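Local coordinates for protein cyanuric acid amidohydrolase (Azorhizobium caulinodans, PDB 4NQ3) that hydrolyses cyanuric acid, opening its s-triazine ring to give carboxybiuret, a step in the breakdown of atrazine and melamine, at residues 150-164 against 222-236. Sequence-based numbering, arbitrary orientation.
Sequences VHFVQVKCPLLTAMR and RASCSSGIELLGHEI. With BR8 (barbituric acid), chain C; SO4 (sulfate ion), chain H.
Lys156 reaches across to the neighbouring strand and brings NZ to 2.8 Å from Ser226 OG, a hydrogen bond joining the two active-site residues, the lysine and the nucleophilic serine. The path is set by its torsions: CG is anti to the backbone N (chi1 -173°), the chain bends at chi2, and CD and CE then pass 3.3 Å from Ser226 O. NZ has two further hydrogen-bond partners, Met78 O and, weakly, Ser227 O, which probably restrict where it can lie. Glu230 crosses the lysine at about a right angle, its OE2 a long 3.9 Å from Lys156 NZ, while OE1 pairs with Arg52. Beside this Ser-Lys dyad, Ser227 holds barbituric acid through its backbone, N donating to O8 and O accepting from N1; its OG donates to Pro158 O at 2.7 Å, from above the carbonyl plane. Strand 150-157 is an inner strand, between 223-227 (parallel, axes 22° apart) and 235-242 (antiparallel), in the sheet of one of the monomer's three repeating units. Pro158 CD lies over the His234 ring, 4.0 Å from its centroid and 28° off the ring normal, a CH-pi contact. Arg164 NH2 meets Ile229 O at 2.9 Å, near the guanidinium plane; NH1 donates to Leu159 O at 3.0 Å, NE and NH2 weakly to sulfate O3, and Leu232 CD2 sits 3.8 Å above one face. With alanine at Arg164, Ile229 O and Leu159 O would probably each lose this N-H donor, and Leu232 its flat packing surface.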
loop_
_atom_site.group_PDB
_atom_site.type_symbol
_atom_site.label_atom_id
_atom_site.label_comp_id
_atom_site.label_asym_id
_atom_site.label_seq_id
_atom_site.Cartn_x
_atom_site.Cartn_y
_atom_site.Cartn_z
ATOM N N VAL A 150 3.849 -8.128 -38.680
ATOM C CA VAL A 150 3.959 -8.325 -37.243
ATOM C C VAL A 150 2.971 -7.415 -36.538
ATOM O O VAL A 150 2.919 -6.224 -36.806
ATOM C CB VAL A 150 5.392 -8.039 -36.739
ATOM C CG1 VAL A 150 5.427 -7.955 -35.232
ATOM C CG2 VAL A 150 6.359 -9.114 -37.240
ATOM N N HIS A 151 2.214 -7.959 -35.599
ATOM C CA HIS A 151 1.166 -7.175 -34.952
ATOM C C HIS A 151 1.383 -6.931 -33.473
ATOM O O HIS A 151 0.810 -6.011 -32.908
ATOM C CB HIS A 151 -0.187 -7.845 -35.166
ATOM C CG HIS A 151 -0.721 -7.617 -36.536
ATOM N ND1 HIS A 151 -1.525 -6.538 -36.843
ATOM C CD2 HIS A 151 -0.524 -8.286 -37.695
ATOM C CE1 HIS A 151 -1.813 -6.565 -38.130
ATOM N NE2 HIS A 151 -1.215 -7.611 -38.670
ATOM N N PHE A 152 2.232 -7.730 -32.853
ATOM C CA PHE A 152 2.433 -7.624 -31.432
ATOM C C PHE A 152 3.674 -8.391 -31.022
ATOM O O PHE A 152 3.821 -9.542 -31.379
ATOM C CB PHE A 152 1.218 -8.173 -30.733
ATOM C CG PHE A 152 1.148 -7.841 -29.293
ATOM C CD1 PHE A 152 0.685 -6.601 -28.890
ATOM C CD2 PHE A 152 1.500 -8.787 -28.333
ATOM C CE1 PHE A 152 0.583 -6.286 -27.558
ATOM C CE2 PHE A 152 1.409 -8.477 -26.978
ATOM C CZ PHE A 152 0.939 -7.221 -26.590
ATOM N N VAL A 153 4.604 -7.739 -30.341
ATOM C CA VAL A 153 5.770 -8.444 -29.833
ATOM C C VAL A 153 5.826 -8.340 -28.312
ATOM O O VAL A 153 6.047 -7.259 -27.760
ATOM C CB VAL A 153 7.055 -7.909 -30.446
ATOM C CG1 VAL A 153 8.255 -8.700 -29.936
ATOM C CG2 VAL A 153 6.946 -8.023 -31.940
ATOM N N GLN A 154 5.578 -9.466 -27.643
ATOM C CA GLN A 154 5.637 -9.544 -26.187
ATOM C C GLN A 154 7.057 -9.865 -25.752
ATOM O O GLN A 154 7.665 -10.747 -26.299
ATOM C CB GLN A 154 4.655 -10.602 -25.687
ATOM C CG GLN A 154 4.584 -10.759 -24.202
ATOM C CD GLN A 154 4.194 -9.484 -23.517
ATOM O OE1 GLN A 154 3.151 -8.892 -23.805
ATOM N NE2 GLN A 154 5.047 -9.028 -22.612
ATOM N N VAL A 155 7.589 -9.138 -24.787
ATOM C CA VAL A 155 8.906 -9.438 -24.254
ATOM C C VAL A 155 8.845 -9.481 -22.731
ATOM O O VAL A 155 8.269 -8.596 -22.100
ATOM C CB VAL A 155 9.961 -8.412 -24.708
ATOM C CG1 VAL A 155 11.242 -8.533 -23.887
ATOM C CG2 VAL A 155 10.256 -8.614 -26.149
ATOM N N LYS A 156 9.426 -10.526 -22.151
ATOM C CA LYS A 156 9.589 -10.606 -20.715
ATOM C C LYS A 156 11.030 -10.250 -20.414
ATOM O O LYS A 156 11.938 -10.882 -20.949
ATOM C CB LYS A 156 9.266 -12.000 -20.208
ATOM C CG LYS A 156 9.248 -12.098 -18.702
ATOM C CD LYS A 156 8.018 -11.471 -18.176
ATOM C CE LYS A 156 8.206 -10.933 -16.779
ATOM N NZ LYS A 156 7.015 -10.138 -16.335
ATOM N N CYS A 157 11.258 -9.220 -19.605
ATOM C CA CYS A 157 12.634 -8.780 -19.362
ATOM C C CYS A 157 12.944 -8.708 -17.876
ATOM O O CYS A 157 12.039 -8.642 -17.055
ATOM C CB CYS A 157 12.877 -7.410 -19.986
ATOM S SG CYS A 157 11.650 -6.193 -19.409
ATOM N N PRO A 158 14.234 -8.659 -17.531
ATOM C CA PRO A 158 14.655 -8.711 -16.132
ATOM C C PRO A 158 14.537 -7.365 -15.453
ATOM O O PRO A 158 13.971 -6.454 -16.060
ATOM C CB PRO A 158 16.119 -9.162 -16.229
ATOM C CG PRO A 158 16.565 -8.677 -17.531
ATOM C CD PRO A 158 15.379 -8.783 -18.449
ATOM N N LEU A 159 15.002 -7.267 -14.204
ATOM C CA LEU A 159 15.042 -5.998 -13.478
ATOM C C LEU A 159 16.185 -6.048 -12.484
ATOM O O LEU A 159 16.853 -7.071 -12.362
ATOM C CB LEU A 159 13.715 -5.726 -12.766
ATOM C CG LEU A 159 13.221 -6.787 -11.764
ATOM C CD1 LEU A 159 14.014 -6.746 -10.462
ATOM C CD2 LEU A 159 11.755 -6.626 -11.490
ATOM N N LEU A 160 16.388 -4.964 -11.749
ATOM C CA LEU A 160 17.436 -4.924 -10.733
ATOM C C LEU A 160 16.879 -4.853 -9.303
ATOM O O LEU A 160 15.910 -4.137 -9.014
ATOM C CB LEU A 160 18.361 -3.730 -10.968
ATOM C CG LEU A 160 19.085 -3.701 -12.311
ATOM C CD1 LEU A 160 19.989 -2.494 -12.389
ATOM C CD2 LEU A 160 19.897 -4.972 -12.487
ATOM N N THR A 161 17.491 -5.619 -8.412
ATOM C CA THR A 161 17.234 -5.486 -6.990
ATOM C C THR A 161 18.463 -4.873 -6.336
ATOM O O THR A 161 19.529 -4.802 -6.953
ATOM C CB THR A 161 16.945 -6.823 -6.330
ATOM O OG1 THR A 161 18.124 -7.633 -6.425
ATOM C CG2 THR A 161 15.756 -7.521 -7.009
ATOM N N ALA A 162 18.325 -4.446 -5.084
ATOM C CA ALA A 162 19.459 -3.891 -4.359
ATOM C C ALA A 162 20.650 -4.855 -4.427
ATOM O O ALA A 162 21.775 -4.438 -4.737
ATOM C CB ALA A 162 19.071 -3.596 -2.911
HETATM N N MSE A 163 20.388 -6.141 -4.173
HETATM C CA MSE A 163 21.443 -7.153 -4.138
HETATM C C MSE A 163 22.193 -7.205 -5.480
HETATM O O MSE A 163 23.422 -7.266 -5.522
HETATM C CB MSE A 163 20.862 -8.524 -3.791
HETATM C CG MSE A 163 21.892 -9.592 -3.414
HETATM SE SE MSE A 163 21.032 -11.048 -2.447
HETATM C CE MSE A 163 22.524 -11.817 -1.441
ATOM N N ARG A 164 21.444 -7.140 -6.573
ATOM C CA ARG A 164 22.020 -7.252 -7.901
ATOM C C ARG A 164 22.891 -6.033 -8.255
ATOM O O ARG A 164 23.925 -6.155 -8.919
ATOM C CB ARG A 164 20.893 -7.426 -8.916
ATOM C CG ARG A 164 20.227 -8.757 -8.829
ATOM C CD ARG A 164 19.167 -8.926 -9.879
ATOM N NE ARG A 164 18.283 -10.026 -9.509
ATOM C CZ ARG A 164 17.230 -10.438 -10.210
ATOM N NH1 ARG A 164 16.881 -9.855 -11.351
ATOM N NH2 ARG A 164 16.504 -11.430 -9.744
ATOM N N ARG A 222 4.253 -1.707 -31.652
ATOM C CA ARG A 222 3.983 -3.114 -31.492
ATOM C C ARG A 222 4.640 -3.741 -30.275
ATOM O O ARG A 222 4.287 -4.863 -29.874
ATOM C CB ARG A 222 4.390 -3.837 -32.767
ATOM C CG ARG A 222 3.243 -3.760 -33.752
ATOM C CD ARG A 222 3.653 -3.876 -35.182
ATOM N NE ARG A 222 4.448 -2.739 -35.609
ATOM C CZ ARG A 222 5.136 -2.737 -36.738
ATOM N NH1 ARG A 222 5.079 -3.793 -37.531
ATOM N NH2 ARG A 222 5.873 -1.692 -37.079
ATOM N N ALA A 223 5.541 -2.993 -29.650
ATOM C CA ALA A 223 6.247 -3.474 -28.469
ATOM C C ALA A 223 5.317 -3.625 -27.270
ATOM O O ALA A 223 4.509 -2.742 -26.980
ATOM C CB ALA A 223 7.415 -2.533 -28.124
ATOM N N SER A 224 5.426 -4.756 -26.580
ATOM C CA SER A 224 4.787 -4.898 -25.283
ATOM C C SER A 224 5.749 -5.569 -24.297
ATOM O O SER A 224 6.017 -6.750 -24.388
ATOM C CB SER A 224 3.502 -5.687 -25.403
ATOM O OG SER A 224 2.989 -5.968 -24.117
ATOM N N CYS A 225 6.287 -4.803 -23.359
ATOM C CA CYS A 225 7.314 -5.327 -22.468
ATOM C C CYS A 225 6.879 -5.416 -21.022
ATOM O O CYS A 225 6.234 -4.511 -20.495
ATOM C CB CYS A 225 8.545 -4.466 -22.589
ATOM S SG CYS A 225 9.010 -4.401 -24.313
ATOM N N SER A 226 7.240 -6.523 -20.391
ATOM C CA SER A 226 6.852 -6.824 -19.024
ATOM C C SER A 226 8.091 -7.297 -18.263
ATOM O O SER A 226 8.773 -8.250 -18.680
ATOM C CB SER A 226 5.749 -7.883 -19.011
ATOM O OG SER A 226 5.396 -8.252 -17.698
ATOM N N SER A 227 8.405 -6.603 -17.174
ATOM C CA SER A 227 9.627 -6.854 -16.426
ATOM C C SER A 227 9.309 -7.771 -15.234
ATOM O O SER A 227 8.184 -7.810 -14.766
ATOM C CB SER A 227 10.243 -5.522 -15.985
ATOM O OG SER A 227 11.517 -5.680 -15.384
ATOM N N GLY A 228 10.282 -8.533 -14.754
ATOM C CA GLY A 228 10.025 -9.418 -13.642
ATOM C C GLY A 228 11.282 -9.812 -12.900
ATOM O O GLY A 228 12.366 -9.856 -13.459
ATOM N N ILE A 229 11.135 -10.104 -11.618
ATOM C CA ILE A 229 12.281 -10.446 -10.792
ATOM C C ILE A 229 12.752 -11.868 -11.038
ATOM O O ILE A 229 13.855 -12.237 -10.630
ATOM C CB ILE A 229 11.956 -10.266 -9.290
ATOM C CG1 ILE A 229 13.212 -10.370 -8.437
ATOM C CG2 ILE A 229 10.938 -11.277 -8.834
ATOM C CD1 ILE A 229 12.951 -9.938 -7.006
ATOM N N GLU A 230 11.931 -12.658 -11.725
ATOM C CA GLU A 230 12.145 -14.108 -11.790
ATOM C C GLU A 230 12.954 -14.629 -12.977
ATOM O O GLU A 230 13.024 -15.834 -13.173
ATOM C CB GLU A 230 10.799 -14.835 -11.801
ATOM C CG GLU A 230 9.901 -14.561 -13.022
ATOM C CD GLU A 230 9.119 -13.249 -12.854
ATOM O OE1 GLU A 230 9.182 -12.694 -11.733
ATOM O OE2 GLU A 230 8.402 -12.805 -13.792
ATOM N N LEU A 231 13.522 -13.764 -13.803
ATOM C CA LEU A 231 14.371 -14.279 -14.871
ATOM C C LEU A 231 15.589 -13.389 -15.067
ATOM O O LEU A 231 15.525 -12.207 -14.774
ATOM C CB LEU A 231 13.574 -14.399 -16.171
ATOM C CG LEU A 231 13.323 -13.153 -17.033
ATOM C CD1 LEU A 231 12.802 -13.579 -18.372
ATOM C CD2 LEU A 231 12.339 -12.239 -16.408
ATOM N N LEU A 232 16.681 -13.931 -15.589
ATOM C CA LEU A 232 17.856 -13.098 -15.810
ATOM C C LEU A 232 18.038 -12.705 -17.272
ATOM O O LEU A 232 18.808 -11.786 -17.573
ATOM C CB LEU A 232 19.113 -13.792 -15.301
ATOM C CG LEU A 232 19.062 -14.013 -13.793
ATOM C CD1 LEU A 232 20.347 -14.660 -13.364
ATOM C CD2 LEU A 232 18.797 -12.688 -13.030
ATOM N N GLY A 233 17.328 -13.403 -18.163
ATOM C CA GLY A 233 17.313 -13.094 -19.593
ATOM C C GLY A 233 15.976 -12.570 -20.124
ATOM O O GLY A 233 15.253 -11.842 -19.421
ATOM N N HIS A 234 15.662 -12.903 -21.376
ATOM C CA HIS A 234 14.414 -12.452 -22.001
ATOM C C HIS A 234 13.612 -13.597 -22.619
ATOM O O HIS A 234 14.189 -14.586 -23.081
ATOM C CB HIS A 234 14.688 -11.414 -23.103
ATOM C CG HIS A 234 15.526 -10.252 -22.671
ATOM N ND1 HIS A 234 16.899 -10.313 -22.599
ATOM C CD2 HIS A 234 15.186 -8.998 -22.288
ATOM C CE1 HIS A 234 17.370 -9.147 -22.191
ATOM N NE2 HIS A 234 16.351 -8.328 -21.995
ATOM N N GLU A 235 12.284 -13.461 -22.631
ATOM C CA GLU A 235 11.427 -14.325 -23.456
ATOM C C GLU A 235 10.782 -13.457 -24.518
ATOM O O GLU A 235 10.242 -12.403 -24.207
ATOM C CB GLU A 235 10.363 -15.016 -22.634
ATOM C CG GLU A 235 10.920 -15.615 -21.358
ATOM C CD GLU A 235 11.223 -17.099 -21.488
ATOM O OE1 GLU A 235 10.491 -17.905 -20.857
ATOM O OE2 GLU A 235 12.203 -17.454 -22.198
ATOM N N ILE A 236 10.848 -13.887 -25.768
ATOM C CA ILE A 236 10.246 -13.137 -26.854
ATOM C C ILE A 236 9.147 -13.954 -27.545
ATOM O O ILE A 236 9.342 -15.133 -27.886
ATOM C CB ILE A 236 11.291 -12.724 -27.885
ATOM C CG1 ILE A 236 12.174 -11.614 -27.321
ATOM C CG2 ILE A 236 10.625 -12.230 -29.154
ATOM C CD1 ILE A 236 13.225 -12.111 -26.388
HETATM N N1 BR8 C . 5.740 -6.428 -14.810
HETATM C C2 BR8 C . 4.618 -7.025 -14.350
HETATM O O2 BR8 C . 4.740 -7.982 -13.610
HETATM N N3 BR8 C . 3.386 -6.552 -14.703
HETATM C C4 BR8 C . 3.232 -5.426 -15.553
HETATM O O4 BR8 C . 2.109 -5.027 -15.842
HETATM C C5 BR8 C . 4.420 -4.688 -16.173
HETATM C C6 BR8 C . 5.703 -5.333 -15.669
HETATM O O8 BR8 C . 6.768 -4.877 -16.020
HETATM S S SO4 H . 17.772 -11.312 -5.787
HETATM O O1 SO4 H . 17.294 -12.700 -5.769
HETATM O O2 SO4 H . 17.601 -10.635 -4.491
HETATM O O3 SO4 H . 16.974 -10.649 -6.810
HETATM O O4 SO4 H . 19.191 -11.254 -6.169
HETATM O O HOH W 1 3.347 -6.846 -21.396
HETATM O O HOH W 2 14.885 -10.230 -13.366
#